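Local coordinates for protein cadherin-related family member 2 (Homo sapiens, PDB 5CZR) that forms calcium-dependent heterophilic adhesion complexes with CDHR5 on adjacent microvilli and thereby controls microvillar packing in the epithelial brush border, at residues P38-M43 with S79-Y84; F105-F110 with F125-V130. One frame throughout, in Å; residues are numbered along the deposited sequence.

Interaction 1 of 2, residues P38-M43 with S79-Y84; sequences PLTYGM and SVSDPY. With CA (calcium ion), chain E.
In the first cadherin repeat, a Greek-key beta sandwich, strand 40-44 runs along the outer flank of strand 73-81, and this pairing ends at the calcium site near the N-terminus. The axes of the segments 40-43 and 79-81 approach to 4.7 Å, with 156° between their directions, an antiparallel arrangement. Thr40 with Ser81 and Gly42 with Ser79 are hydrogen-bonded pairs; Tyr41 with Val80 is the non-hydrogen-bonded pair between them. The bond from Thr40 N to Ser81 O (2.9 Å) is nearly straight and lies in the carbonyl plane, whereas Gly42 N meets Ser79 O from above the plane of the Ser79 carbonyl.

On the face bearing Tyr41 and Val80, the two side chains lie alongside each other and point the same way. With CG anti to its carbonyl carbon (chi1 -62°), the Tyr41 ring swings toward the neighbouring strand, and its CE1 meets Val80 CG2 at 3.7 Å. That same methyl also touches Leu39 CB. Leu29 and Val53 also pack on Tyr41, whose OH accepts a weak hydrogen bond from Ala31 N. An alanine at Tyr41 would probably leave Val80 CG2 less well packed and cost the link to the Ala31 backbone.

On the Thr40 and Ser81 face, a water donates to Thr40 O and also bonds Ser79 OG and Ser81 OG, the former hydroxyl being further bonded to Gln86 NE2. Beyond the strands, the Leu39 and Asp82 side chains cross obliquely, CD2 of Leu39 lying 3.7 Å from Asp82 CB. The Asp82 carboxylate divides its work: OD1 accepts from Tyr84 N in an Asx turn and from Ile85 N, which would fix its rotation, while OD2 joins Asn2, Val3, Asp33, Asp35 and Asp37 on the metal, 2.5 Å from the calcium ion.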
# COMPACT_ATOMS: atom_id res chain seq x y z
N PRO A 38 18.46 38.63 -10.35
CA PRO A 38 17.25 37.85 -10.53
C PRO A 38 17.62 36.47 -11.04
O PRO A 38 18.51 36.35 -11.88
CB PRO A 38 16.50 38.61 -11.61
CG PRO A 38 17.56 39.29 -12.39
CD PRO A 38 18.58 39.70 -11.36
N LEU A 39 16.96 35.45 -10.48
CA LEU A 39 17.30 34.03 -10.71
C LEU A 39 16.14 33.31 -11.34
O LEU A 39 14.98 33.56 -10.98
CB LEU A 39 17.63 33.34 -9.39
CG LEU A 39 18.77 34.00 -8.59
CD1 LEU A 39 19.08 33.18 -7.34
CD2 LEU A 39 20.02 34.16 -9.45
N THR A 40 16.44 32.43 -12.30
CA THR A 40 15.42 31.60 -12.91
C THR A 40 15.73 30.13 -12.77
O THR A 40 16.91 29.72 -12.68
CB THR A 40 15.18 31.96 -14.37
OG1 THR A 40 16.40 31.79 -15.12
CG2 THR A 40 14.69 33.41 -14.48
N TYR A 41 14.66 29.33 -12.69
CA TYR A 41 14.75 27.95 -12.26
C TYR A 41 14.15 27.02 -13.28
O TYR A 41 13.21 27.35 -14.01
CB TYR A 41 14.00 27.74 -10.95
CG TYR A 41 14.54 28.52 -9.80
CD1 TYR A 41 15.56 28.02 -9.02
CD2 TYR A 41 14.00 29.76 -9.46
CE1 TYR A 41 16.05 28.75 -7.92
CE2 TYR A 41 14.49 30.50 -8.38
CZ TYR A 41 15.51 29.98 -7.62
OH TYR A 41 15.97 30.67 -6.54
N GLY A 42 14.71 25.82 -13.30
CA GLY A 42 14.33 24.81 -14.29
C GLY A 42 14.67 23.42 -13.79
O GLY A 42 15.28 23.27 -12.72
N MET A 43 14.20 22.42 -14.53
CA MET A 43 14.52 21.04 -14.27
C MET A 43 14.68 20.33 -15.59
O MET A 43 13.96 20.62 -16.54
CB MET A 43 13.41 20.43 -13.43
CG MET A 43 13.72 19.11 -12.80
SD MET A 43 12.32 18.46 -11.84
CE MET A 43 12.22 19.57 -10.49
N SER A 79 18.18 23.24 -12.01
CA SER A 79 18.94 24.33 -12.58
C SER A 79 18.52 25.69 -11.97
O SER A 79 17.33 25.96 -11.79
CB SER A 79 18.65 24.38 -14.08
OG SER A 79 19.35 25.42 -14.70
N VAL A 80 19.51 26.51 -11.66
CA VAL A 80 19.29 27.91 -11.37
C VAL A 80 20.24 28.76 -12.23
O VAL A 80 21.40 28.44 -12.39
CB VAL A 80 19.47 28.22 -9.87
CG1 VAL A 80 20.87 27.84 -9.38
CG2 VAL A 80 19.19 29.69 -9.60
N SER A 81 19.71 29.85 -12.76
CA SER A 81 20.44 30.70 -13.66
C SER A 81 20.33 32.14 -13.20
O SER A 81 19.22 32.61 -12.92
CB SER A 81 19.87 30.58 -15.06
OG SER A 81 20.06 29.29 -15.55
N ASP A 82 21.46 32.85 -13.07
CA ASP A 82 21.38 34.33 -13.02
C ASP A 82 21.38 34.79 -14.50
O ASP A 82 21.17 33.95 -15.40
CB ASP A 82 22.44 34.92 -12.08
CG ASP A 82 23.86 34.79 -12.61
OD1 ASP A 82 24.08 34.43 -13.80
OD2 ASP A 82 24.77 35.06 -11.82
N PRO A 83 21.52 36.09 -14.78
CA PRO A 83 21.52 36.53 -16.20
C PRO A 83 22.72 36.04 -17.01
O PRO A 83 22.62 35.97 -18.23
CB PRO A 83 21.53 38.05 -16.09
CG PRO A 83 20.96 38.35 -14.75
CD PRO A 83 21.44 37.24 -13.86
N TYR A 84 23.79 35.61 -16.33
CA TYR A 84 25.08 35.31 -16.96
C TYR A 84 25.50 33.85 -17.00
O TYR A 84 26.22 33.44 -17.90
CB TYR A 84 26.18 36.11 -16.24
CG TYR A 84 25.73 37.50 -15.90
CD1 TYR A 84 25.66 38.50 -16.89
CD2 TYR A 84 25.36 37.83 -14.60
CE1 TYR A 84 25.23 39.78 -16.58
CE2 TYR A 84 24.94 39.11 -14.29
CZ TYR A 84 24.86 40.06 -15.28
OH TYR A 84 24.43 41.31 -14.96
CA CA E . 25.31 36.54 -9.95
O HOH W 1 18.17 33.84 -15.68
O HOH W 2 18.01 27.67 -14.67

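Interaction 2 of 2, residues F105-F110 with F125-V130; sequences FQNTAF and FSVLAV
The edge of a beta sheet in the second cadherin repeat is closed here by the chain that leaves strand 104-105, which pairs antiparallel with strand 123-130 and then crosses as a loop to strand 111-115 in the other sheet of the sandwich. Strand pairing across the contact amounts to one bridge, Phe105 with Ala129, a non-hydrogen-bonded pair with CA atoms 4.0 Å apart. Next to it Gln106 N donates to Leu128 O at 2.9 Å, nearly along the C=O axis.

Where the backbones diverge, with the CA atoms of Asn107 and Val127 already 6.7 Å apart, the Asn107 side chain spans the gap. Its CG stands anti to the carbonyl carbon (chi1 -46°), so the amide reaches across to the facing strand at its break. OD1 takes the N-H of Leu128 in its own carbonyl plane, on a lone pair, at 3.1 Å and 165° at the hydrogen; ND2 gives a weak bond to Ser126 O. The amide thus offers an acceptor and, more weakly, a donor to the facing strand, much as a peptide group would.

Inward, the Phe105 ring lies with one face over Ala129 CB, a CH-pi contact 4.0 Å from the centroid, while Val127 CG2 abuts the ring edge at CE1. Ala187 and Val206, from the sheet opposite, also pack on this ring. On the outer side, chi1 of Gln106 (-60°) sets CG alongside Leu128 CD2 and near Val130 CG2; the bend at chi2 turns the amide end, whose NE2 bonds Val104 O.

At the far end of the loop the rings of Phe110 and Phe125 meet obliquely. Val127 CG1 sits at the edge of the Phe110 ring, and Ala109 O lies in the plane of the Phe125 ring, 3.6 Å from CZ.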
# COMPACT_ATOMS: atom_id res chain seq x y z
N PHE A 105 -5.79 -11.94 -1.97
CA PHE A 105 -5.71 -13.37 -1.75
C PHE A 105 -5.03 -14.06 -2.93
O PHE A 105 -5.31 -13.75 -4.08
CB PHE A 105 -7.10 -13.97 -1.50
CG PHE A 105 -7.58 -13.79 -0.10
CD1 PHE A 105 -7.14 -14.65 0.88
CD2 PHE A 105 -8.42 -12.74 0.24
CE1 PHE A 105 -7.52 -14.47 2.20
CE2 PHE A 105 -8.82 -12.55 1.55
CZ PHE A 105 -8.37 -13.44 2.54
N GLN A 106 -4.09 -14.96 -2.61
CA GLN A 106 -3.27 -15.62 -3.62
C GLN A 106 -3.96 -16.84 -4.21
O GLN A 106 -3.95 -17.05 -5.41
CB GLN A 106 -1.90 -16.02 -3.04
CG GLN A 106 -1.07 -14.86 -2.52
CD GLN A 106 -0.84 -13.74 -3.57
OE1 GLN A 106 0.04 -13.86 -4.41
NE2 GLN A 106 -1.62 -12.66 -3.49
N ASN A 107 -4.58 -17.62 -3.34
CA ASN A 107 -5.24 -18.89 -3.65
C ASN A 107 -6.13 -18.89 -4.90
O ASN A 107 -6.88 -17.94 -5.11
CB ASN A 107 -6.12 -19.26 -2.44
CG ASN A 107 -5.40 -19.10 -1.07
OD1 ASN A 107 -5.14 -17.97 -0.58
ND2 ASN A 107 -5.15 -20.25 -0.43
N THR A 108 -6.07 -19.94 -5.71
CA THR A 108 -7.06 -20.15 -6.78
C THR A 108 -8.30 -20.78 -6.15
O THR A 108 -9.41 -20.21 -6.18
CB THR A 108 -6.51 -21.09 -7.88
OG1 THR A 108 -5.25 -20.58 -8.30
CG2 THR A 108 -7.41 -21.24 -9.15
N ALA A 109 -8.08 -21.93 -5.52
CA ALA A 109 -9.20 -22.77 -5.05
C ALA A 109 -9.62 -22.43 -3.62
O ALA A 109 -8.76 -22.16 -2.77
CB ALA A 109 -8.82 -24.24 -5.15
N PHE A 110 -10.94 -22.45 -3.37
CA PHE A 110 -11.49 -22.23 -2.03
C PHE A 110 -12.58 -23.23 -1.67
O PHE A 110 -13.70 -22.87 -1.30
CB PHE A 110 -12.05 -20.84 -1.90
CG PHE A 110 -11.05 -19.77 -2.07
CD1 PHE A 110 -10.11 -19.53 -1.07
CD2 PHE A 110 -11.05 -18.98 -3.23
CE1 PHE A 110 -9.19 -18.52 -1.22
CE2 PHE A 110 -10.13 -17.96 -3.38
CZ PHE A 110 -9.20 -17.73 -2.38
N PHE A 125 -7.92 -25.70 6.49
CA PHE A 125 -7.59 -25.01 5.26
C PHE A 125 -6.59 -23.94 5.59
O PHE A 125 -6.49 -23.51 6.74
CB PHE A 125 -8.87 -24.36 4.63
CG PHE A 125 -8.79 -24.18 3.15
CD1 PHE A 125 -8.91 -25.27 2.32
CD2 PHE A 125 -8.58 -22.92 2.59
CE1 PHE A 125 -8.85 -25.12 0.94
CE2 PHE A 125 -8.51 -22.77 1.22
CZ PHE A 125 -8.66 -23.87 0.39
N SER A 126 -5.94 -23.43 4.56
CA SER A 126 -5.00 -22.38 4.69
C SER A 126 -5.18 -21.32 3.58
O SER A 126 -5.28 -21.66 2.43
CB SER A 126 -3.60 -23.01 4.60
OG SER A 126 -2.69 -21.97 4.44
N VAL A 127 -5.24 -20.05 3.97
CA VAL A 127 -5.31 -18.97 3.02
C VAL A 127 -4.13 -18.04 3.19
O VAL A 127 -3.49 -18.03 4.23
CB VAL A 127 -6.63 -18.15 3.12
CG1 VAL A 127 -7.81 -19.02 2.76
CG2 VAL A 127 -6.77 -17.50 4.49
N LEU A 128 -3.85 -17.28 2.14
CA LEU A 128 -2.78 -16.31 2.14
C LEU A 128 -3.22 -15.07 1.40
O LEU A 128 -3.60 -15.13 0.22
CB LEU A 128 -1.56 -16.90 1.47
CG LEU A 128 -0.44 -15.87 1.25
CD1 LEU A 128 0.16 -15.43 2.59
CD2 LEU A 128 0.63 -16.44 0.33
N ALA A 129 -3.07 -13.92 2.04
CA ALA A 129 -3.24 -12.64 1.36
C ALA A 129 -1.99 -11.79 1.51
O ALA A 129 -1.40 -11.75 2.55
CB ALA A 129 -4.43 -11.91 1.92
N VAL A 130 -1.61 -11.11 0.45
CA VAL A 130 -0.44 -10.26 0.43
C VAL A 130 -0.78 -8.79 0.11
O VAL A 130 -1.62 -8.50 -0.74
CB VAL A 130 0.60 -10.81 -0.57
CG1 VAL A 130 1.84 -9.93 -0.59
CG2 VAL A 130 0.98 -12.21 -0.14

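Along the chain the two contacts come in series, interaction 1 within the first cadherin repeat and interaction 2 within the second; as each repeat has its own sheets, they share no strand or sheet. Their centres are about 56 Å apart and their nearest atoms about 32 Å, on opposite sides of the chain's centre. Interaction 1 joins two strands of a mixed sheet and ends at the calcium site near the N-terminus; interaction 2 joins strand 123-130, in the antiparallel sheet of the second repeat, to the end of edge strand 104-105 and the loop that follows it, with the Val130 side chain about 10 Å from a bound calcium ion. Between them lies the calcium-bound linker, which would help hold the repeats in an extended array, as in other cadherins.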